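Local coordinates for protein NAD-dependent L-serine dehydrogenase (PDB 3OBB) that catalyses the NAD-dependent oxidation of L-serine and methyl-L-serine, with only low activity toward beta-hydroxyisobutyrate, at residues 133-146 and 153-166. Sequence-based numbering, arbitrary orientation. Where two conformers were deposited one is given.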
ATOM      1  N   GLY A 133     -17.134 -31.919  -9.509  1.00 45.90           N
ATOM      2  CA  GLY A 133     -18.430 -31.408  -9.985  1.00 45.08           C
ATOM      3  C   GLY A 133     -19.085 -30.538  -8.914  1.00 45.42           C
ATOM      4  O   GLY A 133     -20.318 -30.448  -8.837  1.00 46.32           O
ATOM      5  N   THR A 134     -18.260 -29.882  -8.091  1.00 44.13           N
ATOM      6  CA  THR A 134     -18.758 -29.061  -6.948  1.00 43.62           C
ATOM      7  C   THR A 134     -18.441 -27.562  -7.105  1.00 41.51           C
ATOM      8  O   THR A 134     -18.514 -26.777  -6.138  1.00 41.23           O
ATOM      9  CB  THR A 134     -18.135 -29.517  -5.622  1.00 44.57           C
ATOM     10  OG1 THR A 134     -16.703 -29.391  -5.716  1.00 45.35           O
ATOM     11  CG2 THR A 134     -18.506 -30.975  -5.295  1.00 46.91           C
ATOM     12  N   LEU A 135     -18.079 -27.190  -8.327  1.00 39.52           N
ATOM     13  CA  LEU A 135     -17.725 -25.823  -8.680  1.00 38.12           C
ATOM     14  C   LEU A 135     -18.836 -24.834  -8.361  1.00 37.38           C
ATOM     15  O   LEU A 135     -20.008 -25.163  -8.410  1.00 38.69           O
ATOM     16  CB  LEU A 135     -17.434 -25.746 -10.187  1.00 36.22           C
ATOM     17  CG  LEU A 135     -16.177 -26.414 -10.706  1.00 35.83           C
ATOM     18  CD1 LEU A 135     -16.149 -26.294 -12.241  1.00 35.52           C
ATOM     19  CD2 LEU A 135     -14.939 -25.794 -10.051  1.00 35.40           C
ATOM     20  N   THR A 136     -18.485 -23.607  -8.052  1.00 37.07           N
ATOM     21  CA  THR A 136     -19.543 -22.588  -8.072  1.00 37.28           C
ATOM     22  C   THR A 136     -19.509 -21.821  -9.382  1.00 35.92           C
ATOM     23  O   THR A 136     -18.454 -21.532  -9.919  1.00 35.00           O
ATOM     24  CB  THR A 136     -19.689 -21.728  -6.757  1.00 37.78           C
ATOM     25  OG1 THR A 136     -19.814 -20.305  -7.047  1.00 37.72           O
ATOM     26  CG2 THR A 136     -18.604 -22.005  -5.808  1.00 37.42           C
ATOM     27  N   PHE A 137     -20.685 -21.581  -9.927  1.00 35.68           N
ATOM     28  CA  PHE A 137     -20.775 -20.782 -11.108  1.00 35.60           C
ATOM     29  C   PHE A 137     -21.302 -19.445 -10.717  1.00 36.09           C
ATOM     30  O   PHE A 137     -22.209 -19.353  -9.889  1.00 37.21           O
ATOM     31  CB  PHE A 137     -21.699 -21.441 -12.129  1.00 35.72           C
ATOM     32  CG  PHE A 137     -21.120 -22.673 -12.754  1.00 35.84           C
ATOM     33  CD1 PHE A 137     -21.297 -23.923 -12.156  1.00 35.18           C
ATOM     34  CD2 PHE A 137     -20.390 -22.589 -13.945  1.00 34.95           C
ATOM     35  CE1 PHE A 137     -20.793 -25.074 -12.735  1.00 33.53           C
ATOM     36  CE2 PHE A 137     -19.868 -23.728 -14.541  1.00 36.35           C
ATOM     37  CZ  PHE A 137     -20.075 -24.989 -13.943  1.00 35.96           C
HETATM   38  N   MSE A 138     -20.749 -18.412 -11.336  1.00 36.46           N
HETATM   39  CA  MSE A 138     -21.223 -17.040 -11.146  1.00 37.94           C
HETATM   40  C   MSE A 138     -21.662 -16.509 -12.501  1.00 38.14           C
HETATM   41  O   MSE A 138     -20.861 -16.326 -13.413  1.00 37.35           O
HETATM   42  CB  MSE A 138     -20.132 -16.174 -10.539  1.00 36.74           C
HETATM   43  CG  MSE A 138     -19.655 -16.704  -9.209  1.00 37.64           C
HETATM   44 SE   MSE A 138     -18.114 -15.722  -8.560  0.70 37.65          SE
HETATM   45  CE  MSE A 138     -17.753 -16.711  -6.925  1.00 34.58           C
ATOM     46  N   VAL A 139     -22.957 -16.283 -12.622  1.00 39.18           N
ATOM     47  CA  VAL A 139     -23.586 -16.244 -13.936  1.00 40.22           C
ATOM     48  C   VAL A 139     -24.168 -14.873 -14.237  1.00 40.97           C
ATOM     49  O   VAL A 139     -24.985 -14.370 -13.466  1.00 42.63           O
ATOM     50  CB  VAL A 139     -24.692 -17.310 -13.998  1.00 41.17           C
ATOM     51  CG1 VAL A 139     -25.452 -17.260 -15.305  1.00 42.93           C
ATOM     52  CG2 VAL A 139     -24.082 -18.687 -13.778  1.00 39.43           C
ATOM     53  N   GLY A 140     -23.747 -14.273 -15.345  1.00 40.62           N
ATOM     54  CA  GLY A 140     -24.404 -13.094 -15.885  1.00 41.45           C
ATOM     55  C   GLY A 140     -25.185 -13.421 -17.148  1.00 44.13           C
ATOM     56  O   GLY A 140     -24.764 -14.275 -17.925  1.00 43.96           O
ATOM     57  N   GLY A 141     -26.316 -12.735 -17.348  1.00 46.06           N
ATOM     58  CA  GLY A 141     -27.187 -12.965 -18.507  1.00 49.20           C
ATOM     59  C   GLY A 141     -28.663 -13.069 -18.179  1.00 51.24           C
ATOM     60  O   GLY A 141     -29.069 -12.870 -17.040  1.00 49.83           O
ATOM     61  N   ASP A 142     -29.466 -13.392 -19.199  1.00 55.17           N
ATOM     62  CA  ASP A 142     -30.926 -13.487 -19.071  1.00 57.81           C
ATOM     63  C   ASP A 142     -31.320 -14.700 -18.243  1.00 57.30           C
ATOM     64  O   ASP A 142     -30.748 -15.780 -18.403  1.00 56.43           O
ATOM     65  CB  ASP A 142     -31.596 -13.572 -20.453  1.00 61.43           C
ATOM     66  CG  ASP A 142     -31.342 -12.342 -21.310  1.00 64.42           C
ATOM     67  OD1 ASP A 142     -31.632 -12.380 -22.530  1.00 68.31           O
ATOM     68  OD2 ASP A 142     -30.854 -11.325 -20.772  1.00 63.84           O
ATOM     69  N   ALA A 143     -32.304 -14.500 -17.369  1.00 58.48           N
ATOM     70  CA  ALA A 143     -32.887 -15.554 -16.545  1.00 59.36           C
ATOM     71  C   ALA A 143     -33.316 -16.741 -17.410  1.00 62.44           C
ATOM     72  O   ALA A 143     -33.102 -17.913 -17.034  1.00 61.54           O
ATOM     73  CB  ALA A 143     -34.079 -14.986 -15.775  1.00 61.20           C
ATOM     74  N   GLU A 144     -33.923 -16.415 -18.565  1.00 66.06           N
ATOM     75  CA  GLU A 144     -34.288 -17.399 -19.592  0.50 68.89           C
ATOM     76  C   GLU A 144     -33.127 -18.359 -19.859  1.00 67.13           C
ATOM     77  O   GLU A 144     -33.256 -19.573 -19.691  1.00 67.70           O
ATOM     78  CB  GLU A 144     -34.733 -16.673 -20.886  0.50 72.07           C
ATOM     79  CG  GLU A 144     -34.686 -17.496 -22.202  0.50 73.64           C
ATOM     80  CD  GLU A 144     -33.389 -17.307 -23.022  0.50 70.30           C
ATOM     81  OE1 GLU A 144     -32.980 -18.304 -23.723  0.50 69.58           O
ATOM     82  OE2 GLU A 144     -32.777 -16.173 -22.977  0.50 67.33           O
ATOM     83  N   ALA A 145     -31.989 -17.794 -20.264  1.00 65.87           N
ATOM     84  CA  ALA A 145     -30.826 -18.574 -20.680  1.00 64.92           C
ATOM     85  C   ALA A 145     -30.215 -19.375 -19.520  1.00 62.40           C
ATOM     86  O   ALA A 145     -29.745 -20.516 -19.716  1.00 61.63           O
ATOM     87  CB  ALA A 145     -29.795 -17.666 -21.349  1.00 64.05           C
ATOM     88  N   LEU A 146     -30.261 -18.787 -18.317  1.00 60.86           N
ATOM     89  CA  LEU A 146     -29.880 -19.497 -17.097  1.00 58.97           C
ATOM     90  C   LEU A 146     -30.769 -20.723 -16.856  1.00 61.60           C
ATOM     91  O   LEU A 146     -30.284 -21.788 -16.454  1.00 59.91           O
ATOM     92  CB  LEU A 146     -29.905 -18.569 -15.879  1.00 57.06           C
ATOM     93  CG  LEU A 146     -29.597 -19.227 -14.534  1.00 54.84           C
ATOM     94  CD1 LEU A 146     -28.260 -19.970 -14.564  1.00 51.78           C
ATOM     95  CD2 LEU A 146     -29.624 -18.209 -13.404  1.00 53.25           C
ATOM     96  N   PHE A 153     -24.993 -26.829 -15.559  1.00 50.87           N
ATOM     97  CA  PHE A 153     -24.305 -26.273 -14.392  1.00 48.02           C
ATOM     98  C   PHE A 153     -24.387 -27.232 -13.225  1.00 48.61           C
ATOM     99  O   PHE A 153     -23.418 -27.408 -12.499  1.00 47.56           O
ATOM    100  CB  PHE A 153     -24.959 -24.964 -13.971  1.00 47.04           C
ATOM    101  CG  PHE A 153     -24.699 -23.821 -14.900  1.00 45.07           C
ATOM    102  CD1 PHE A 153     -25.696 -22.891 -15.163  1.00 45.71           C
ATOM    103  CD2 PHE A 153     -23.471 -23.670 -15.515  1.00 43.75           C
ATOM    104  CE1 PHE A 153     -25.466 -21.803 -16.004  1.00 45.25           C
ATOM    105  CE2 PHE A 153     -23.234 -22.599 -16.377  1.00 45.47           C
ATOM    106  CZ  PHE A 153     -24.242 -21.657 -16.614  1.00 45.39           C
ATOM    107  N   GLU A 154     -25.560 -27.835 -13.038  1.00 51.11           N
ATOM    108  CA  GLU A 154     -25.751 -28.872 -12.025  1.00 52.51           C
ATOM    109  C   GLU A 154     -24.907 -30.129 -12.245  1.00 52.73           C
ATOM    110  O   GLU A 154     -24.566 -30.821 -11.292  1.00 53.93           O
ATOM    111  CB  GLU A 154     -27.223 -29.227 -11.915  1.00 55.03           C
ATOM    112  CG  GLU A 154     -28.058 -28.034 -11.514  1.00 56.33           C
ATOM    113  CD  GLU A 154     -29.458 -28.400 -11.129  1.00 60.28           C
ATOM    114  OE1 GLU A 154     -29.858 -29.552 -11.372  1.00 60.76           O
ATOM    115  OE2 GLU A 154     -30.157 -27.528 -10.569  1.00 62.86           O
ATOM    116  N   ALA A 155     -24.543 -30.407 -13.485  1.00 52.08           N
ATOM    117  CA  ALA A 155     -23.676 -31.532 -13.768  1.00 52.32           C
ATOM    118  C   ALA A 155     -22.212 -31.209 -13.430  1.00 50.42           C
ATOM    119  O   ALA A 155     -21.454 -32.092 -13.008  1.00 49.26           O
ATOM    120  CB  ALA A 155     -23.803 -31.918 -15.227  1.00 52.67           C
HETATM  121  N   MSE A 156     -21.813 -29.955 -13.646  1.00 49.43           N
HETATM  122  CA  MSE A 156     -20.411 -29.562 -13.444  1.00 48.96           C
HETATM  123  C   MSE A 156     -20.126 -28.932 -12.082  1.00 47.65           C
HETATM  124  O   MSE A 156     -18.956 -28.772 -11.701  1.00 46.71           O
HETATM  125  CB  MSE A 156     -19.941 -28.600 -14.541  1.00 48.13           C
HETATM  126  CG  MSE A 156     -19.732 -29.228 -15.926  1.00 47.47           C
HETATM  127 SE   MSE A 156     -19.388 -27.774 -17.232  0.85 52.66          SE
HETATM  128  CE  MSE A 156     -21.117 -26.861 -17.208  1.00 38.05           C
ATOM    129  N   GLY A 157     -21.180 -28.592 -11.350  1.00 47.66           N
ATOM    130  CA  GLY A 157     -21.028 -27.716 -10.193  1.00 47.48           C
ATOM    131  C   GLY A 157     -22.088 -27.874  -9.128  1.00 48.03           C
ATOM    132  O   GLY A 157     -22.929 -28.770  -9.214  1.00 50.19           O
ATOM    133  N   ARG A 158     -22.014 -27.030  -8.097  1.00 46.96           N
ATOM    134  CA  ARG A 158     -22.922 -27.137  -6.972  1.00 47.43           C
ATOM    135  C   ARG A 158     -23.639 -25.824  -6.698  1.00 46.53           C
ATOM    136  O   ARG A 158     -24.843 -25.752  -6.910  1.00 48.16           O
ATOM    137  CB  ARG A 158     -22.237 -27.723  -5.739  1.00 48.40           C
ATOM    138  CG  ARG A 158     -23.082 -27.640  -4.447  1.00 54.24           C
ATOM    139  CD  ARG A 158     -22.787 -28.806  -3.492  1.00 63.01           C
ATOM    140  NE  ARG A 158     -21.475 -28.704  -2.851  1.00 65.91           N
ATOM    141  CZ  ARG A 158     -20.783 -29.744  -2.388  1.00 69.16           C
ATOM    142  NH1 ARG A 158     -19.589 -29.548  -1.835  1.00 69.02           N
ATOM    143  NH2 ARG A 158     -21.279 -30.978  -2.474  1.00 71.67           N
ATOM    144  N   ASN A 159     -22.946 -24.790  -6.233  1.00 44.03           N
ATOM    145  CA  ASN A 159     -23.627 -23.508  -6.061  1.00 43.39           C
ATOM    146  C   ASN A 159     -23.738 -22.775  -7.379  1.00 41.93           C
ATOM    147  O   ASN A 159     -22.741 -22.586  -8.071  1.00 40.24           O
ATOM    148  CB  ASN A 159     -22.917 -22.610  -5.054  1.00 42.82           C
ATOM    149  CG  ASN A 159     -23.089 -23.086  -3.641  1.00 44.33           C
ATOM    150  OD1 ASN A 159     -23.989 -23.884  -3.351  1.00 46.24           O
ATOM    151  ND2 ASN A 159     -22.222 -22.606  -2.742  1.00 42.39           N
ATOM    152  N   ILE A 160     -24.945 -22.341  -7.710  1.00 42.44           N
ATOM    153  CA  ILE A 160     -25.144 -21.612  -8.950  1.00 42.51           C
ATOM    154  C   ILE A 160     -25.782 -20.279  -8.633  1.00 42.23           C
ATOM    155  O   ILE A 160     -26.946 -20.203  -8.233  1.00 44.40           O
ATOM    156  CB  ILE A 160     -25.935 -22.443 -10.030  1.00 44.25           C
ATOM    157  CG1 ILE A 160     -25.254 -23.798 -10.259  1.00 42.77           C
ATOM    158  CG2 ILE A 160     -25.996 -21.696 -11.346  1.00 45.01           C
ATOM    159  CD1 ILE A 160     -26.192 -24.897 -10.499  1.00 45.63           C
ATOM    160  N   PHE A 161     -25.000 -19.223  -8.802  1.00 40.38           N
ATOM    161  CA  PHE A 161     -25.488 -17.900  -8.520  1.00 40.56           C
ATOM    162  C   PHE A 161     -25.757 -17.129  -9.787  1.00 41.17           C
ATOM    163  O   PHE A 161     -24.919 -17.131 -10.694  1.00 41.69           O
ATOM    164  CB  PHE A 161     -24.471 -17.133  -7.666  1.00 38.49           C
ATOM    165  CG  PHE A 161     -24.219 -17.756  -6.333  1.00 38.15           C
ATOM    166  CD1 PHE A 161     -23.069 -18.515  -6.112  1.00 35.37           C
ATOM    167  CD2 PHE A 161     -25.117 -17.583  -5.286  1.00 38.97           C
ATOM    168  CE1 PHE A 161     -22.809 -19.070  -4.871  1.00 35.33           C
ATOM    169  CE2 PHE A 161     -24.877 -18.170  -4.039  1.00 39.20           C
ATOM    170  CZ  PHE A 161     -23.716 -18.921  -3.837  1.00 38.23           C
ATOM    171  N   HIS A 162     -26.931 -16.495  -9.851  1.00 42.03           N
ATOM    172  CA  HIS A 162     -27.238 -15.524 -10.892  1.00 42.47           C
ATOM    173  C   HIS A 162     -26.774 -14.185 -10.358  1.00 41.05           C
ATOM    174  O   HIS A 162     -27.444 -13.588  -9.519  1.00 39.99           O
ATOM    175  CB  HIS A 162     -28.749 -15.498 -11.153  1.00 45.82           C
ATOM    176  CG  HIS A 162     -29.148 -14.768 -12.399  1.00 48.49           C
ATOM    177  ND1 HIS A 162     -28.245 -14.386 -13.370  1.00 49.34           N
ATOM    178  CD2 HIS A 162     -30.369 -14.403 -12.860  1.00 50.97           C
ATOM    179  CE1 HIS A 162     -28.887 -13.784 -14.354  1.00 49.06           C
ATOM    180  NE2 HIS A 162     -30.178 -13.790 -14.073  1.00 52.49           N
ATOM    181  N   ALA A 163     -25.592 -13.760 -10.803  1.00 39.28           N
ATOM    182  CA  ALA A 163     -24.948 -12.576 -10.291  1.00 38.16           C
ATOM    183  C   ALA A 163     -25.605 -11.288 -10.808  1.00 39.71           C
ATOM    184  O   ALA A 163     -25.560 -10.254 -10.137  1.00 39.78           O
ATOM    185  CB  ALA A 163     -23.479 -12.604 -10.625  1.00 36.43           C
ATOM    186  N   GLY A 164     -26.217 -11.350 -11.989  1.00 41.17           N
ATOM    187  CA  GLY A 164     -26.876 -10.174 -12.570  1.00 42.76           C
ATOM    188  C   GLY A 164     -26.965 -10.273 -14.089  1.00 44.67           C
ATOM    189  O   GLY A 164     -26.892 -11.405 -14.643  1.00 45.26           O
ATOM    190  N   PRO A 165     -27.067  -9.110 -14.785  1.00 44.81           N
ATOM    191  CA  PRO A 165     -27.168  -9.169 -16.255  1.00 47.04           C
ATOM    192  C   PRO A 165     -25.833  -9.521 -16.957  1.00 46.07           C
ATOM    193  O   PRO A 165     -24.917 -10.077 -16.327  1.00 44.44           O
ATOM    194  CB  PRO A 165     -27.682  -7.766 -16.639  1.00 48.94           C
ATOM    195  CG  PRO A 165     -27.159  -6.864 -15.528  1.00 47.10           C
ATOM    196  CD  PRO A 165     -27.061  -7.723 -14.276  1.00 44.87           C
ATOM    197  N   ASP A 166     -25.737  -9.221 -18.248  1.00 47.37           N
ATOM    198  CA  ASP A 166     -24.560  -9.562 -19.035  1.00 46.79           C
ATOM    199  C   ASP A 166     -23.287  -9.040 -18.417  1.00 44.37           C
ATOM    200  O   ASP A 166     -23.216  -7.870 -18.106  1.00 43.99           O
ATOM    201  CB  ASP A 166     -24.689  -8.985 -20.436  1.00 49.99           C
ATOM    202  CG  ASP A 166     -25.722  -9.699 -21.268  1.00 52.73           C
ATOM    203  OD1 ASP A 166     -26.224 -10.764 -20.844  1.00 55.56           O
ATOM    204  OD2 ASP A 166     -25.998  -9.209 -22.366  1.00 54.11           O
TER
HETATM  205  O   HOH W   1     -20.057 -24.761  -5.244  1.00 38.22           O
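F137 and F153 make the dense part of this contact: CD2 of F153 sits 3.5 Å above the plane of the F137 ring, over its centre, with the two planes inclined at 43°. Both rings keep CG beside the backbone N (chi1 -71° and -72°), which brings them together between the sheet and helix 143-156. The edge of the F137 ring meets M156, CZ to CB at 3.7 Å, while L146 CD1 packs on the rim of F153, 3.6 Å from its CE1. Strand 135-140, that helix and strand 159-164 form a beta-alpha-beta unit at one end of the mixed sheet of the NAD-binding domain. The parallel strands are joined by backbone hydrogen bonds such as F161 N to F137 O (3.0 Å), until a beta bulge shifts the register after V139. There V139 O takes two donors from opposite faces of its carbonyl plane, A163 N at 2.8 Å and H162 ND1 at 3.3 Å. L146 CD2 lies over a face of the H162 imidazole in a CH-pi contact. Packing is sparser at the other end, where exposed R158 runs beside T134 and turns one face of its guanidinium to T134 CG2, 3.9 Å from R158 CZ, and a water bridges T134 O to N159 N.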